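Local coordinates for protein probable peptidyl-prolyl cis-trans isomerase (Mimivirus, PDB 2OSE) that forms homotrimers, belongs to the cyclophilin family and probably acts as a peptidyl-prolyl cis-trans isomerase, at residues A[38-43]-A[141-146]. Numbering follows the deposited sequence.
Sequences DAFPAG and RYYDST
Phe40 and Tyr143 meet as a T-shaped (edge-to-face) aromatic pair: the ring centroids lie 5.2 Å apart and the planes are turned 77° to each other. Phe40 supplies the edge. Its CE2 and CZ both come to 3.7 Å from Tyr143 CD2, and Tyr143 CD2 and CG both lie near the plane of the phenylalanine ring. The tyrosine supplies a face, and Phe40 CE2 rests above it nearer the rim than the middle, over the CG–CD2 side. With CG of Phe40 anti to its own backbone N (chi1 -169°), the ring extends from the N-cap position of helix 41-52 toward segment 141-146. Gly43 N of the first helical turn lies 3.4 Å above the plane of the Phe40 ring, displaced toward its rim.

The pair belongs to the buried core of the cyclophilin barrel, where a helix packs against the curled antiparallel sheet. Val168 of strand 168-175 touches both side chains, Ile170 adds to the packing on Phe40, and Phe116 makes a second edge-to-face pair with it. The Tyr143 hydroxyl is hydrogen-bonded to the backbone O of Asp166.

Well away from the rings, a water joins the two backbones, donating to Gly43 O at 3.0 Å and to Asp144 O at 2.8 Å. Beyond it the chain makes an Asx turn: Asp144 OD1 accepts from Thr146 N (3.0 Å, 157° at the hydrogen) and from Thr146 OG1 (2.7 Å), both approaching from the same face of the carboxylate. This oxygen also forms a salt bridge with Arg193 of a second subunit, tying this segment to the neighbouring subunit.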
loop_
_atom_site.group_PDB
_atom_site.type_symbol
_atom_site.label_atom_id
_atom_site.label_comp_id
_atom_site.label_asym_id
_atom_site.label_seq_id
_atom_site.Cartn_x
_atom_site.Cartn_y
_atom_site.Cartn_z
ATOM N N ASP A 38 -33.203 0.798 13.449
ATOM C CA ASP A 38 -33.142 1.073 14.920
ATOM C C ASP A 38 -31.749 0.965 15.564
ATOM O O ASP A 38 -31.573 1.252 16.749
ATOM C CB ASP A 38 -34.168 0.257 15.758
ATOM C CG ASP A 38 -33.951 -1.273 15.728
ATOM O OD1 ASP A 38 -32.814 -1.804 15.692
ATOM O OD2 ASP A 38 -34.982 -1.984 15.800
ATOM N N ALA A 39 -30.766 0.544 14.789
ATOM C CA ALA A 39 -29.403 0.491 15.274
ATOM C C ALA A 39 -28.781 1.888 15.212
ATOM O O ALA A 39 -27.983 2.252 16.078
ATOM C CB ALA A 39 -28.581 -0.512 14.433
ATOM N N PHE A 40 -29.141 2.653 14.185
ATOM C CA PHE A 40 -28.402 3.846 13.784
ATOM C C PHE A 40 -29.137 4.490 12.638
ATOM O O PHE A 40 -28.719 4.338 11.472
ATOM C CB PHE A 40 -26.990 3.430 13.289
ATOM C CG PHE A 40 -26.021 4.560 13.077
ATOM C CD1 PHE A 40 -26.407 5.902 13.194
ATOM C CD2 PHE A 40 -24.677 4.260 12.727
ATOM C CE1 PHE A 40 -25.492 6.933 12.975
ATOM C CE2 PHE A 40 -23.750 5.279 12.512
ATOM C CZ PHE A 40 -24.146 6.623 12.642
ATOM N N PRO A 41 -30.230 5.231 12.923
ATOM C CA PRO A 41 -31.010 5.794 11.837
ATOM C C PRO A 41 -30.296 6.559 10.727
ATOM O O PRO A 41 -30.550 6.308 9.541
ATOM C CB PRO A 41 -32.024 6.691 12.577
ATOM C CG PRO A 41 -32.253 5.989 13.838
ATOM C CD PRO A 41 -30.864 5.513 14.237
ATOM N N ALA A 42 -29.429 7.509 11.074
ATOM C CA ALA A 42 -28.785 8.321 10.035
ATOM C C ALA A 42 -27.772 7.513 9.197
ATOM O O ALA A 42 -27.593 7.780 8.029
ATOM C CB ALA A 42 -28.063 9.559 10.676
ATOM N N GLY A 43 -27.101 6.560 9.825
ATOM C CA GLY A 43 -26.101 5.736 9.123
ATOM C C GLY A 43 -26.743 4.708 8.204
ATOM O O GLY A 43 -26.237 4.447 7.118
ATOM N N ARG A 141 -15.721 11.363 16.888
ATOM C CA ARG A 141 -16.126 10.238 16.032
ATOM C C ARG A 141 -17.261 10.573 15.057
ATOM O O ARG A 141 -18.267 11.171 15.442
ATOM C CB ARG A 141 -16.508 9.071 16.963
ATOM C CG ARG A 141 -17.093 7.811 16.303
ATOM C CD ARG A 141 -17.115 6.644 17.275
ATOM N NE ARG A 141 -18.365 6.507 18.053
ATOM C CZ ARG A 141 -18.492 6.734 19.372
ATOM N NH1 ARG A 141 -17.452 7.112 20.117
ATOM N NH2 ARG A 141 -19.673 6.568 19.965
ATOM N N TYR A 142 -17.094 10.186 13.794
ATOM C CA TYR A 142 -18.122 10.346 12.761
ATOM C C TYR A 142 -18.150 9.118 11.842
ATOM O O TYR A 142 -17.245 8.311 11.871
ATOM C CB TYR A 142 -17.922 11.614 11.915
ATOM C CG TYR A 142 -18.191 12.919 12.664
ATOM C CD1 TYR A 142 -19.511 13.395 12.872
ATOM C CD2 TYR A 142 -17.128 13.670 13.191
ATOM C CE1 TYR A 142 -19.750 14.601 13.583
ATOM C CE2 TYR A 142 -17.365 14.879 13.916
ATOM C CZ TYR A 142 -18.664 15.322 14.103
ATOM O OH TYR A 142 -18.866 16.501 14.793
ATOM N N TYR A 143 -19.192 9.025 11.024
ATOM C CA TYR A 143 -19.358 7.947 10.072
ATOM C C TYR A 143 -19.627 8.531 8.719
ATOM O O TYR A 143 -19.974 9.720 8.577
ATOM C CB TYR A 143 -20.479 6.998 10.501
ATOM C CG TYR A 143 -20.181 6.312 11.797
ATOM C CD1 TYR A 143 -19.582 5.056 11.820
ATOM C CD2 TYR A 143 -20.484 6.912 13.008
ATOM C CE1 TYR A 143 -19.301 4.433 12.999
ATOM C CE2 TYR A 143 -20.194 6.301 14.193
ATOM C CZ TYR A 143 -19.592 5.066 14.190
ATOM O OH TYR A 143 -19.328 4.421 15.375
ATOM N N ASP A 144 -19.431 7.700 7.710
ATOM C CA ASP A 144 -19.727 8.084 6.351
ATOM C C ASP A 144 -20.228 6.836 5.569
ATOM O O ASP A 144 -20.790 5.894 6.165
ATOM C CB ASP A 144 -18.517 8.841 5.706
ATOM C CG ASP A 144 -17.197 8.052 5.748
ATOM O OD1 ASP A 144 -17.231 6.789 5.884
ATOM O OD2 ASP A 144 -16.105 8.704 5.629
ATOM N N SER A 145 -20.035 6.859 4.258
ATOM C CA SER A 145 -20.371 5.755 3.355
ATOM C C SER A 145 -19.526 4.471 3.519
ATOM O O SER A 145 -19.867 3.433 2.925
ATOM C CB SER A 145 -20.237 6.261 1.921
ATOM O OG SER A 145 -18.918 6.760 1.691
ATOM N N THR A 146 -18.420 4.563 4.268
ATOM C CA THR A 146 -17.496 3.452 4.522
ATOM C C THR A 146 -18.107 2.331 5.370
ATOM O O THR A 146 -18.550 2.549 6.492
ATOM C CB THR A 146 -16.184 3.924 5.230
ATOM O OG1 THR A 146 -15.670 5.081 4.541
ATOM C CG2 THR A 146 -15.117 2.788 5.207
HETATM O O HOH W 1 -23.543 5.384 6.128
#